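Local structure of inner membrane lipoprotein SadB (Salmonella enterica, 4C47) at residues I108-V113 against V166-K171; S78-F83 against G94-I99; M127-K132 against L146-K151; L123-T128 against L181-D186. The protein forms a homotrimeric inner-membrane lipoprotein that is required for proper surface expression of the trimeric autotransporter adhesin SadA and may take a direct part in its biogenesis. All blocks are in the same frame, centred on the assembly; numbering follows the deposited sequence.

Interaction 1 of 4, residues I108-V113 against V166-K171; sequences IHLDLV and VTLTLK
The imidazole of His-109 is the one ring in this contact, and Thr-167 lies beside it, both side chains pointing the same way from the sheet; Thr-167 OG1 approaches the ring obliquely, 3.4 Å from ND1. This pair occupies the partly exposed side. The backbones of 108-113 and 166-171 run antiparallel: Ile-108 and Leu-168 exchange two nearly straight hydrogen bonds, and Leu-110 and Val-166 exchange two more, with Leu-110 N 2.9 Å from Val-166 O. The opposite face is aliphatic and buried. Leu-110 carries CG between its backbone N and carbonyl carbon (chi1 67°); its CD2 lies 3.6 Å from Leu-168 CG, the two side chains crossing obliquely, and 3.2 Å from Val-166 O. Farther along, Leu-112 CD1 rests on Val-166 CG2 (3.7 Å), while Ile-108 CD1 reaches Leu-170 CD1 (3.8 Å). Strand 164-171 ends the four-stranded sheet within this chain, and strand 91-102 flanks 105-114 on its other side, where Asp-111 forms a salt bridge with Arg-95. Across the sandwich, Leu-112, Leu-168 and Leu-170 pack on Phe-125, Met-127 and Trp-129 of strand 124-130.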
loop_
_atom_site.group_PDB
_atom_site.type_symbol
_atom_site.label_atom_id
_atom_site.label_comp_id
_atom_site.label_asym_id
_atom_site.label_seq_id
_atom_site.Cartn_x
_atom_site.Cartn_y
_atom_site.Cartn_z
ATOM N N ILE A 108 -28.337 -19.549 -8.221
ATOM C CA ILE A 108 -28.639 -18.133 -8.324
ATOM C C ILE A 108 -28.929 -17.757 -9.765
ATOM O O ILE A 108 -28.061 -17.865 -10.632
ATOM C CB ILE A 108 -27.473 -17.265 -7.829
ATOM C CG1 ILE A 108 -27.089 -17.646 -6.398
ATOM C CG2 ILE A 108 -27.835 -15.789 -7.924
ATOM C CD1 ILE A 108 -25.950 -16.822 -5.841
ATOM N N HIS A 109 -30.157 -17.321 -10.018
ATOM C CA HIS A 109 -30.510 -16.782 -11.321
ATOM C C HIS A 109 -30.326 -15.279 -11.272
ATOM O O HIS A 109 -30.910 -14.608 -10.425
ATOM C CB HIS A 109 -31.956 -17.125 -11.675
ATOM C CG HIS A 109 -32.226 -18.594 -11.746
ATOM N ND1 HIS A 109 -32.138 -19.309 -12.920
ATOM C CD2 HIS A 109 -32.571 -19.484 -10.786
ATOM C CE1 HIS A 109 -32.422 -20.577 -12.681
ATOM N NE2 HIS A 109 -32.689 -20.710 -11.394
ATOM N N LEU A 110 -29.499 -14.750 -12.166
ATOM C CA LEU A 110 -29.268 -13.313 -12.199
ATOM C C LEU A 110 -29.188 -12.782 -13.622
ATOM O O LEU A 110 -29.209 -13.543 -14.588
ATOM C CB LEU A 110 -27.994 -12.942 -11.438
ATOM C CG LEU A 110 -26.651 -13.403 -11.991
ATOM C CD1 LEU A 110 -25.543 -12.459 -11.555
ATOM C CD2 LEU A 110 -26.341 -14.807 -11.524
ATOM N N ASP A 111 -29.109 -11.462 -13.739
ATOM C CA ASP A 111 -28.801 -10.822 -15.008
ATOM C C ASP A 111 -27.468 -10.101 -14.873
ATOM O O ASP A 111 -27.213 -9.426 -13.874
ATOM C CB ASP A 111 -29.893 -9.826 -15.410
ATOM C CG ASP A 111 -31.160 -10.505 -15.895
ATOM O OD1 ASP A 111 -31.063 -11.624 -16.444
ATOM O OD2 ASP A 111 -32.251 -9.917 -15.734
ATOM N N LEU A 112 -26.612 -10.262 -15.873
ATOM C CA LEU A 112 -25.387 -9.488 -15.955
ATOM C C LEU A 112 -25.510 -8.524 -17.124
ATOM O O LEU A 112 -26.181 -8.825 -18.116
ATOM C CB LEU A 112 -24.179 -10.404 -16.161
ATOM C CG LEU A 112 -23.766 -11.321 -15.007
ATOM C CD1 LEU A 112 -22.609 -12.216 -15.425
ATOM C CD2 LEU A 112 -23.388 -10.506 -13.779
ATOM N N VAL A 113 -24.873 -7.365 -17.006
ATOM C CA VAL A 113 -24.870 -6.396 -18.092
ATOM C C VAL A 113 -23.498 -5.732 -18.249
ATOM O O VAL A 113 -22.855 -5.338 -17.263
ATOM C CB VAL A 113 -25.976 -5.323 -17.917
ATOM C CG1 VAL A 113 -25.752 -4.497 -16.659
ATOM C CG2 VAL A 113 -26.049 -4.434 -19.145
ATOM N N VAL A 166 -27.890 -15.140 -16.594
ATOM C CA VAL A 166 -26.768 -15.976 -16.177
ATOM C C VAL A 166 -27.146 -16.771 -14.927
ATOM O O VAL A 166 -27.780 -16.241 -14.009
ATOM C CB VAL A 166 -25.503 -15.132 -15.902
ATOM C CG1 VAL A 166 -24.382 -15.999 -15.349
ATOM C CG2 VAL A 166 -25.047 -14.425 -17.170
ATOM N N THR A 167 -26.769 -18.047 -14.906
ATOM C CA THR A 167 -27.072 -18.929 -13.784
ATOM C C THR A 167 -25.809 -19.418 -13.073
ATOM O O THR A 167 -24.919 -19.996 -13.695
ATOM C CB THR A 167 -27.898 -20.146 -14.240
ATOM O OG1 THR A 167 -29.223 -19.721 -14.583
ATOM C CG2 THR A 167 -27.976 -21.188 -13.132
ATOM N N LEU A 168 -25.743 -19.180 -11.767
ATOM C CA LEU A 168 -24.631 -19.646 -10.953
ATOM C C LEU A 168 -25.067 -20.832 -10.105
ATOM O O LEU A 168 -25.832 -20.673 -9.158
ATOM C CB LEU A 168 -24.134 -18.529 -10.035
ATOM C CG LEU A 168 -23.801 -17.189 -10.685
ATOM C CD1 LEU A 168 -23.325 -16.189 -9.639
ATOM C CD2 LEU A 168 -22.767 -17.355 -11.786
ATOM N N THR A 169 -24.583 -22.022 -10.447
ATOM C CA THR A 169 -24.881 -23.205 -9.651
ATOM C C THR A 169 -23.814 -23.376 -8.576
ATOM O O THR A 169 -22.639 -23.580 -8.877
ATOM C CB THR A 169 -24.987 -24.481 -10.505
ATOM O OG1 THR A 169 -23.677 -24.966 -10.812
ATOM C CG2 THR A 169 -25.744 -24.201 -11.792
ATOM N N LEU A 170 -24.238 -23.279 -7.321
ATOM C CA LEU A 170 -23.325 -23.337 -6.189
ATOM C C LEU A 170 -23.676 -24.509 -5.281
ATOM O O LEU A 170 -24.529 -24.387 -4.402
ATOM C CB LEU A 170 -23.401 -22.031 -5.399
ATOM C CG LEU A 170 -23.256 -20.751 -6.222
ATOM C CD1 LEU A 170 -23.381 -19.529 -5.333
ATOM C CD2 LEU A 170 -21.927 -20.743 -6.963
ATOM N N LYS A 171 -23.021 -25.646 -5.499
ATOM C CA LYS A 171 -23.281 -26.839 -4.699
ATOM C C LYS A 171 -22.621 -26.734 -3.326
ATOM O O LYS A 171 -21.608 -26.053 -3.167
ATOM C CB LYS A 171 -22.786 -28.091 -5.427
#

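Interaction 2 of 4, residues S78-F83 against G94-I99; sequences SQTHYF and GRILSI
Phe-83 and Gly-94 form an antiparallel hydrogen-bonded pair, with both N-to-O distances 2.9 Å (Phe-83 N to Gly-94 O and Gly-94 N to Phe-83 O), followed by the non-hydrogen-bonded pair Tyr-82 and Arg-95 and by a bond from Ile-96 N to His-81 O. CG of Phe-83, set between the backbone N and the carbonyl carbon (chi1 67°), is turned toward the facing strand, and the ring lies flat against that backbone: Gly-94 CA sits over one face, 4.0 Å from the ring centroid in a CH-pi contact, and Ile-96 CG1 lies at the ring edge near CE1. Gly-94 has no side chain there, which lets the ring come so close. On the other face of the sheet, Arg-95 CB touches two rings: it lies over one face of His-81, toward the rim and 3.8 Å from NE2, and meets Tyr-82 CD1 obliquely at 3.8 Å. Gly-94 O is at the edge of the Tyr-82 ring, in its plane, and His-81 CD2 covers part of one face. Beyond CB the arginine runs extended from CG to NE, forming a salt bridge to Asp-111 and a cation-pi contact with Trp-163. Tyr-82 also meets Phe-192 of the second subunit edge-to-face. The pairing is that of a beta hairpin, strands 82-86 and 91-102, at one edge of the sandwich; Leu-97 and Ser-98 form a classic beta bulge opposite His-109.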
loop_
_atom_site.group_PDB
_atom_site.type_symbol
_atom_site.label_atom_id
_atom_site.label_comp_id
_atom_site.label_asym_id
_atom_site.label_seq_id
_atom_site.Cartn_x
_atom_site.Cartn_y
_atom_site.Cartn_z
ATOM N N SER A 78 -28.277 -12.815 -0.114
ATOM C CA SER A 78 -29.598 -12.826 0.498
ATOM C C SER A 78 -30.063 -11.406 0.810
ATOM O O SER A 78 -31.252 -11.162 1.021
ATOM C CB SER A 78 -29.580 -13.663 1.775
ATOM O OG SER A 78 -28.668 -13.131 2.721
ATOM N N GLN A 79 -29.116 -10.473 0.840
ATOM C CA GLN A 79 -29.405 -9.084 1.190
ATOM C C GLN A 79 -29.023 -8.135 0.060
ATOM O O GLN A 79 -28.774 -6.952 0.286
ATOM C CB GLN A 79 -28.645 -8.696 2.460
ATOM C CG GLN A 79 -29.064 -9.466 3.700
ATOM C CD GLN A 79 -30.405 -9.012 4.241
ATOM O OE1 GLN A 79 -31.456 -9.448 3.774
ATOM N NE2 GLN A 79 -30.373 -8.128 5.231
ATOM N N THR A 80 -28.982 -8.655 -1.160
ATOM C CA THR A 80 -28.492 -7.882 -2.292
ATOM C C THR A 80 -29.365 -8.064 -3.530
ATOM O O THR A 80 -29.820 -9.168 -3.826
ATOM C CB THR A 80 -27.025 -8.269 -2.622
ATOM O OG1 THR A 80 -26.167 -7.848 -1.553
ATOM C CG2 THR A 80 -26.555 -7.623 -3.918
ATOM N N HIS A 81 -29.616 -6.969 -4.240
ATOM C CA HIS A 81 -30.169 -7.055 -5.585
ATOM C C HIS A 81 -29.112 -6.651 -6.606
ATOM O O HIS A 81 -28.628 -7.485 -7.373
ATOM C CB HIS A 81 -31.414 -6.184 -5.740
ATOM C CG HIS A 81 -32.127 -6.389 -7.039
ATOM N ND1 HIS A 81 -32.676 -7.602 -7.403
ATOM C CD2 HIS A 81 -32.373 -5.544 -8.068
ATOM C CE1 HIS A 81 -33.235 -7.491 -8.594
ATOM N NE2 HIS A 81 -33.064 -6.250 -9.020
ATOM N N TYR A 82 -28.758 -5.367 -6.603
ATOM C CA TYR A 82 -27.743 -4.829 -7.510
ATOM C C TYR A 82 -26.338 -5.039 -6.960
ATOM O O TYR A 82 -26.119 -4.959 -5.751
ATOM C CB TYR A 82 -27.958 -3.326 -7.728
ATOM C CG TYR A 82 -29.144 -2.969 -8.600
ATOM C CD1 TYR A 82 -29.437 -3.698 -9.746
ATOM C CD2 TYR A 82 -29.973 -1.902 -8.274
ATOM C CE1 TYR A 82 -30.521 -3.371 -10.542
ATOM C CE2 TYR A 82 -31.060 -1.571 -9.059
ATOM C CZ TYR A 82 -31.328 -2.308 -10.194
ATOM O OH TYR A 82 -32.411 -1.984 -10.981
ATOM N N PHE A 83 -25.389 -5.301 -7.854
ATOM C CA PHE A 83 -23.971 -5.285 -7.503
ATOM C C PHE A 83 -23.109 -4.948 -8.723
ATOM O O PHE A 83 -23.558 -5.058 -9.858
ATOM C CB PHE A 83 -23.531 -6.617 -6.874
ATOM C CG PHE A 83 -23.555 -7.785 -7.824
ATOM C CD1 PHE A 83 -24.696 -8.563 -7.957
ATOM C CD2 PHE A 83 -22.433 -8.118 -8.567
ATOM C CE1 PHE A 83 -24.721 -9.641 -8.818
ATOM C CE2 PHE A 83 -22.448 -9.197 -9.435
ATOM C CZ PHE A 83 -23.596 -9.960 -9.562
ATOM N N GLY A 94 -24.794 -6.345 -12.107
ATOM C CA GLY A 94 -25.554 -7.566 -11.944
ATOM C C GLY A 94 -26.762 -7.362 -11.058
ATOM O O GLY A 94 -26.718 -6.583 -10.104
ATOM N N ARG A 95 -27.849 -8.056 -11.379
ATOM C CA ARG A 95 -29.047 -8.014 -10.548
ATOM C C ARG A 95 -29.531 -9.431 -10.249
ATOM O O ARG A 95 -29.687 -10.254 -11.155
ATOM C CB ARG A 95 -30.151 -7.180 -11.209
ATOM C CG ARG A 95 -30.602 -7.684 -12.577
ATOM C CD ARG A 95 -31.516 -6.687 -13.274
ATOM N NE ARG A 95 -32.057 -7.237 -14.514
ATOM C CZ ARG A 95 -32.733 -6.538 -15.419
ATOM N NH1 ARG A 95 -32.957 -5.244 -15.238
ATOM N NH2 ARG A 95 -33.181 -7.140 -16.511
ATOM N N ILE A 96 -29.747 -9.714 -8.968
ATOM C CA ILE A 96 -30.155 -11.044 -8.540
ATOM C C ILE A 96 -31.668 -11.213 -8.655
ATOM O O ILE A 96 -32.435 -10.511 -7.998
ATOM C CB ILE A 96 -29.706 -11.337 -7.096
ATOM C CG1 ILE A 96 -28.183 -11.244 -6.986
ATOM C CG2 ILE A 96 -30.189 -12.706 -6.666
ATOM C CD1 ILE A 96 -27.646 -11.627 -5.627
ATOM N N LEU A 97 -32.090 -12.146 -9.501
ATOM C CA LEU A 97 -33.510 -12.404 -9.710
ATOM C C LEU A 97 -34.066 -13.328 -8.632
ATOM O O LEU A 97 -35.121 -13.054 -8.058
ATOM C CB LEU A 97 -33.745 -13.002 -11.098
ATOM C CG LEU A 97 -33.179 -12.195 -12.268
ATOM C CD1 LEU A 97 -33.356 -12.950 -13.576
ATOM C CD2 LEU A 97 -33.829 -10.820 -12.344
ATOM N N SER A 98 -33.351 -14.417 -8.356
ATOM C CA SER A 98 -33.790 -15.374 -7.347
ATOM C C SER A 98 -32.682 -16.327 -6.918
ATOM O O SER A 98 -31.746 -16.594 -7.673
ATOM C CB SER A 98 -34.979 -16.189 -7.857
ATOM O OG SER A 98 -34.610 -17.000 -8.954
ATOM N N ILE A 99 -32.797 -16.831 -5.695
ATOM C CA ILE A 99 -31.939 -17.906 -5.221
ATOM C C ILE A 99 -32.785 -19.164 -5.048
ATOM O O ILE A 99 -33.761 -19.166 -4.296
ATOM C CB ILE A 99 -31.236 -17.553 -3.895
ATOM C CG1 ILE A 99 -30.050 -16.615 -4.142
ATOM C CG2 ILE A 99 -30.730 -18.811 -3.219
ATOM C CD1 ILE A 99 -30.390 -15.152 -4.044
#

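Interaction 3 of 4, residues M127-K132 against L146-K151; sequences MTWGTK and LLLNTK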
loop_
_atom_site.group_PDB
_atom_site.type_symbol
_atom_site.label_atom_id
_atom_site.label_comp_id
_atom_site.label_asym_id
_atom_site.label_seq_id
_atom_site.Cartn_x
_atom_site.Cartn_y
_atom_site.Cartn_z
ATOM N N MET A 127 -15.289 -17.762 -8.562
ATOM C CA MET A 127 -16.332 -17.669 -7.548
ATOM C C MET A 127 -16.010 -18.442 -6.276
ATOM O O MET A 127 -15.515 -19.569 -6.325
ATOM C CB MET A 127 -17.679 -18.126 -8.111
ATOM C CG MET A 127 -18.223 -17.226 -9.204
ATOM S SD MET A 127 -19.819 -17.791 -9.807
ATOM C CE MET A 127 -19.440 -19.500 -10.187
ATOM N N THR A 128 -16.298 -17.816 -5.140
ATOM C CA THR A 128 -16.131 -18.441 -3.833
ATOM C C THR A 128 -17.388 -18.167 -3.028
ATOM O O THR A 128 -17.875 -17.047 -3.016
ATOM C CB THR A 128 -14.916 -17.858 -3.089
ATOM O OG1 THR A 128 -13.741 -18.015 -3.896
ATOM C CG2 THR A 128 -14.713 -18.566 -1.753
ATOM N N TRP A 129 -17.928 -19.177 -2.357
ATOM C CA TRP A 129 -19.189 -18.972 -1.654
ATOM C C TRP A 129 -19.314 -19.790 -0.382
ATOM O O TRP A 129 -18.606 -20.780 -0.188
ATOM C CB TRP A 129 -20.377 -19.270 -2.573
ATOM C CG TRP A 129 -20.460 -20.696 -3.004
ATOM C CD1 TRP A 129 -21.233 -21.672 -2.454
ATOM C CD2 TRP A 129 -19.738 -21.312 -4.077
ATOM N NE1 TRP A 129 -21.042 -22.865 -3.119
ATOM C CE2 TRP A 129 -20.128 -22.668 -4.121
ATOM C CE3 TRP A 129 -18.802 -20.849 -5.008
ATOM C CZ2 TRP A 129 -19.614 -23.562 -5.055
ATOM C CZ3 TRP A 129 -18.292 -21.745 -5.936
ATOM C CH2 TRP A 129 -18.699 -23.081 -5.950
ATOM N N GLY A 130 -20.226 -19.371 0.489
ATOM C CA GLY A 130 -20.483 -20.123 1.702
ATOM C C GLY A 130 -21.235 -19.347 2.758
ATOM O O GLY A 130 -21.972 -18.406 2.456
ATOM N N THR A 131 -21.034 -19.748 4.008
ATOM C CA THR A 131 -21.723 -19.141 5.137
ATOM C C THR A 131 -21.235 -17.721 5.377
ATOM O O THR A 131 -20.264 -17.277 4.762
ATOM C CB THR A 131 -21.509 -19.959 6.416
ATOM O OG1 THR A 131 -20.258 -19.597 7.014
ATOM C CG2 THR A 131 -21.508 -21.448 6.095
ATOM N N LYS A 132 -21.911 -17.019 6.283
ATOM C CA LYS A 132 -21.587 -15.633 6.607
ATOM C C LYS A 132 -20.137 -15.458 7.043
ATOM O O LYS A 132 -19.588 -16.292 7.763
ATOM C CB LYS A 132 -22.517 -15.114 7.707
ATOM N N LEU A 146 -13.620 -23.812 4.954
ATOM C CA LEU A 146 -14.963 -24.300 4.650
ATOM C C LEU A 146 -15.558 -23.684 3.382
ATOM O O LEU A 146 -16.570 -24.161 2.868
ATOM C CB LEU A 146 -15.895 -24.089 5.845
ATOM C CG LEU A 146 -15.692 -25.094 6.982
ATOM C CD1 LEU A 146 -16.546 -24.745 8.194
ATOM C CD2 LEU A 146 -15.997 -26.506 6.498
ATOM N N LEU A 147 -14.921 -22.634 2.873
ATOM C CA LEU A 147 -15.413 -21.952 1.678
ATOM C C LEU A 147 -15.320 -22.820 0.427
ATOM O O LEU A 147 -14.346 -23.548 0.234
ATOM C CB LEU A 147 -14.659 -20.636 1.456
ATOM C CG LEU A 147 -14.991 -19.478 2.399
ATOM C CD1 LEU A 147 -14.128 -18.268 2.079
ATOM C CD2 LEU A 147 -16.467 -19.118 2.322
ATOM N N LEU A 148 -16.340 -22.733 -0.422
ATOM C CA LEU A 148 -16.362 -23.477 -1.675
ATOM C C LEU A 148 -16.008 -22.574 -2.852
ATOM O O LEU A 148 -16.413 -21.414 -2.895
ATOM C CB LEU A 148 -17.732 -24.121 -1.881
ATOM C CG LEU A 148 -18.068 -25.229 -0.884
ATOM C CD1 LEU A 148 -19.425 -24.999 -0.243
ATOM C CD2 LEU A 148 -18.022 -26.579 -1.575
ATOM N N ASN A 149 -15.243 -23.105 -3.801
ATOM C CA ASN A 149 -14.784 -22.304 -4.930
ATOM C C ASN A 149 -14.873 -23.031 -6.267
ATOM O O ASN A 149 -14.809 -24.260 -6.320
ATOM C CB ASN A 149 -13.350 -21.817 -4.699
ATOM C CG ASN A 149 -12.343 -22.521 -5.588
ATOM O OD1 ASN A 149 -11.920 -23.641 -5.303
ATOM N ND2 ASN A 149 -11.951 -21.862 -6.675
ATOM N N THR A 150 -15.020 -22.259 -7.341
ATOM C CA THR A 150 -15.017 -22.806 -8.695
ATOM C C THR A 150 -14.835 -21.709 -9.739
ATOM O O THR A 150 -15.044 -20.526 -9.458
ATOM C CB THR A 150 -16.316 -23.580 -9.009
ATOM O OG1 THR A 150 -16.113 -24.419 -10.154
ATOM C CG2 THR A 150 -17.465 -22.618 -9.282
ATOM N N LYS A 151 -14.435 -22.106 -10.943
ATOM C CA LYS A 151 -14.323 -21.169 -12.053
ATOM C C LYS A 151 -15.404 -21.464 -13.082
ATOM O O LYS A 151 -15.448 -22.553 -13.653
ATOM C CB LYS A 151 -12.945 -21.259 -12.713
ATOM C CG LYS A 151 -12.688 -20.159 -13.736
ATOM C CD LYS A 151 -11.604 -20.551 -14.727
ATOM C CE LYS A 151 -10.300 -20.881 -14.024
ATOM N NZ LYS A 151 -9.756 -19.706 -13.291
#
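Trp-129 and Leu-148 are joined by two backbone hydrogen bonds, Trp-129 N to Leu-148 O at 2.8 Å and Leu-148 N to Trp-129 O at 3.0 Å, and Met-127 and Thr-150 by a second such couple. Between them Thr-128 and Asn-149 form a non-hydrogen-bonded pair, where Thr-128 CA also makes a CA-H...O contact with Leu-148 O. The same oxygen, which accepts the Trp-129 N-H, also lies over one face of the indole, 3.2 Å from CE3 and offset toward the rim. The indole is folded over strand 148-151, its CG set between backbone N and carbonyl carbon (chi1 65°). Leu-148 CB packs on the same ring system in a CH-pi contact, 3.9 Å from the centroid of the five-membered ring, and Asn-149 N lies over the face nearby. At the far edge Thr-150 CG2 touches CZ3 at 3.6 Å. On the other face of the sheet, Thr-128 CG2 meets Leu-147 CB at 3.8 Å, the two side chains crossing at about a right angle, and Leu-147 CD2 reaches Trp-129 O. Strand 148-153 is outermost in its sheet, whereas 124-130 has strand 180-186 on its other side. The indole NE1 donates to Lys-171 O, tying this sheet to strand 164-171, where Leu-170 packs on Trp-129; helix 140-146 lies in the connection between strands 124-130 and 148-153.

Interaction 4 of 4, residues L123-T128 against L181-D186; sequences LAFNMT and LKIGID
Strands 124-130 and 180-186 are the two central strands of one antiparallel sheet of the C-terminal beta-sandwich, and Ala-124 to Thr-128 pair in register with Asp-186 to Lys-182. Five backbone hydrogen bonds link them, four of them fairly straight, such as Lys-182 N to Thr-128 O at 2.8 Å. In the bond from Asn-126 N to Gly-184 O the donor stands above the carbonyl plane by 38° and the N-H bends to 142°. The inward side is apolar. Phe-125 lies alongside Ile-185, whose CD1 meets CE1 of the ring at 3.5 Å, and Ile-183 CD1 touches CD1 of the same ring at 4.0 Å. Toward one end Met-127 CG packs on Ile-183 CG1; toward the other Leu-123 CD2 meets Ile-185 CG2 at 3.7 Å. Leu-92 of the facing sheet touches Leu-123, Phe-125 and Ile-185. The outward side is more polar: Ala-124 CB rests on Asp-186 CB at 3.7 Å, and Thr-128 CB stands beside Lys-182 CB, while the lysine extends to a cation-pi contact with Tyr-72. Asp-186 OD1 accepts a hydrogen bond from Glu-188 N, and its OD2 forms a salt bridge with Lys-151 NZ, to which Asn-126 OD1 is also hydrogen-bonded.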
loop_
_atom_site.group_PDB
_atom_site.type_symbol
_atom_site.label_atom_id
_atom_site.label_comp_id
_atom_site.label_asym_id
_atom_site.label_seq_id
_atom_site.Cartn_x
_atom_site.Cartn_y
_atom_site.Cartn_z
ATOM N N LEU A 123 -15.973 -14.438 -21.142
ATOM C CA LEU A 123 -15.596 -14.090 -19.784
ATOM C C LEU A 123 -15.600 -15.343 -18.919
ATOM O O LEU A 123 -16.416 -16.242 -19.121
ATOM C CB LEU A 123 -16.574 -13.065 -19.202
ATOM C CG LEU A 123 -16.369 -11.583 -19.525
ATOM C CD1 LEU A 123 -17.581 -10.773 -19.100
ATOM C CD2 LEU A 123 -15.125 -11.057 -18.837
ATOM N N ALA A 124 -14.682 -15.400 -17.962
ATOM C CA ALA A 124 -14.675 -16.465 -16.969
ATOM C C ALA A 124 -14.823 -15.844 -15.583
ATOM O O ALA A 124 -14.328 -14.745 -15.334
ATOM C CB ALA A 124 -13.397 -17.279 -17.065
ATOM N N PHE A 125 -15.509 -16.540 -14.685
ATOM C CA PHE A 125 -15.768 -15.986 -13.363
ATOM C C PHE A 125 -15.137 -16.822 -12.257
ATOM O O PHE A 125 -15.412 -18.011 -12.138
ATOM C CB PHE A 125 -17.274 -15.856 -13.126
ATOM C CG PHE A 125 -17.978 -15.004 -14.143
ATOM C CD1 PHE A 125 -18.053 -13.629 -13.985
ATOM C CD2 PHE A 125 -18.566 -15.579 -15.258
ATOM C CE1 PHE A 125 -18.699 -12.846 -14.924
ATOM C CE2 PHE A 125 -19.213 -14.803 -16.198
ATOM C CZ PHE A 125 -19.279 -13.434 -16.031
ATOM N N ASN A 126 -14.287 -16.199 -11.451
ATOM C CA ASN A 126 -13.792 -16.858 -10.250
ATOM C C ASN A 126 -14.807 -16.664 -9.136
ATOM O O ASN A 126 -15.169 -15.534 -8.813
ATOM C CB ASN A 126 -12.427 -16.302 -9.846
ATOM C CG ASN A 126 -11.341 -16.639 -10.851
ATOM O OD1 ASN A 126 -11.403 -17.668 -11.523
ATOM N ND2 ASN A 126 -10.339 -15.774 -10.957
ATOM N N MET A 127 -15.289 -17.762 -8.562
ATOM C CA MET A 127 -16.332 -17.669 -7.548
ATOM C C MET A 127 -16.010 -18.442 -6.276
ATOM O O MET A 127 -15.515 -19.569 -6.325
ATOM C CB MET A 127 -17.679 -18.126 -8.111
ATOM C CG MET A 127 -18.223 -17.226 -9.204
ATOM S SD MET A 127 -19.819 -17.791 -9.807
ATOM C CE MET A 127 -19.440 -19.500 -10.187
ATOM N N THR A 128 -16.298 -17.816 -5.140
ATOM C CA THR A 128 -16.131 -18.441 -3.833
ATOM C C THR A 128 -17.388 -18.167 -3.028
ATOM O O THR A 128 -17.875 -17.047 -3.016
ATOM C CB THR A 128 -14.916 -17.858 -3.089
ATOM O OG1 THR A 128 -13.741 -18.015 -3.896
ATOM C CG2 THR A 128 -14.713 -18.566 -1.753
ATOM N N LEU A 181 -20.839 -14.489 -0.985
ATOM C CA LEU A 181 -20.460 -14.703 -2.370
ATOM C C LEU A 181 -19.380 -13.714 -2.777
ATOM O O LEU A 181 -19.541 -12.503 -2.640
ATOM C CB LEU A 181 -21.671 -14.587 -3.297
ATOM C CG LEU A 181 -21.382 -14.784 -4.785
ATOM C CD1 LEU A 181 -20.746 -16.144 -5.043
ATOM C CD2 LEU A 181 -22.655 -14.620 -5.601
ATOM N N LYS A 182 -18.272 -14.254 -3.265
ATOM C CA LYS A 182 -17.157 -13.475 -3.762
ATOM C C LYS A 182 -17.003 -13.815 -5.234
ATOM O O LYS A 182 -16.824 -14.981 -5.595
ATOM C CB LYS A 182 -15.886 -13.857 -3.014
ATOM C CG LYS A 182 -14.621 -13.174 -3.494
ATOM C CD LYS A 182 -13.406 -13.898 -2.928
ATOM C CE LYS A 182 -12.211 -12.981 -2.769
ATOM N NZ LYS A 182 -11.101 -13.659 -2.034
ATOM N N ILE A 183 -17.082 -12.802 -6.086
ATOM C CA ILE A 183 -17.015 -13.033 -7.522
ATOM C C ILE A 183 -16.046 -12.082 -8.230
ATOM O O ILE A 183 -16.092 -10.865 -8.038
ATOM C CB ILE A 183 -18.418 -12.983 -8.165
ATOM C CG1 ILE A 183 -18.326 -13.218 -9.674
ATOM C CG2 ILE A 183 -19.120 -11.667 -7.854
ATOM C CD1 ILE A 183 -19.668 -13.386 -10.345
ATOM N N GLY A 184 -15.160 -12.657 -9.040
ATOM C CA GLY A 184 -14.181 -11.887 -9.782
ATOM C C GLY A 184 -14.095 -12.284 -11.246
ATOM O O GLY A 184 -14.630 -13.315 -11.660
ATOM N N ILE A 185 -13.407 -11.461 -12.029
ATOM C CA ILE A 185 -13.285 -11.677 -13.466
ATOM C C ILE A 185 -11.932 -12.261 -13.868
ATOM O O ILE A 185 -10.883 -11.698 -13.552
ATOM C CB ILE A 185 -13.483 -10.360 -14.245
ATOM C CG1 ILE A 185 -14.878 -9.794 -14.002
ATOM C CG2 ILE A 185 -13.262 -10.582 -15.733
ATOM C CD1 ILE A 185 -15.978 -10.683 -14.508
ATOM N N ASP A 186 -11.962 -13.388 -14.572
ATOM C CA ASP A 186 -10.764 -13.919 -15.209
ATOM C C ASP A 186 -10.712 -13.389 -16.638
ATOM O O ASP A 186 -11.688 -13.490 -17.383
ATOM C CB ASP A 186 -10.765 -15.448 -15.191
ATOM C CG ASP A 186 -9.389 -16.038 -15.449
ATOM O OD1 ASP A 186 -8.693 -15.563 -16.371
ATOM O OD2 ASP A 186 -9.000 -16.976 -14.721
#

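The four contacts lie in the two layers of the beta-sandwich. Interactions 1 and 2 lie in one sheet, their centres about 9 Å apart, joined by the neighbouring strands 91-102 and 105-114; Leu-110 CD1 meets Phe-83 CZ at 3.7 Å. Interactions 3 and 4 share Met-127 and Thr-128 on strand 124-130 of the other sheet, with centres about 10 Å apart. The layers meet where interaction 1 faces 3 and 4: Leu-168 CD2 lies 3.6 Å from Met-127 SD, and Leu-112 CD1 3.6 Å from Phe-125 CZ. Interaction 2 touches neither 3 nor 4, its centre about 17 and 15 Å from theirs. Along the chain, interaction 3 nests within the loop closed by interaction 1.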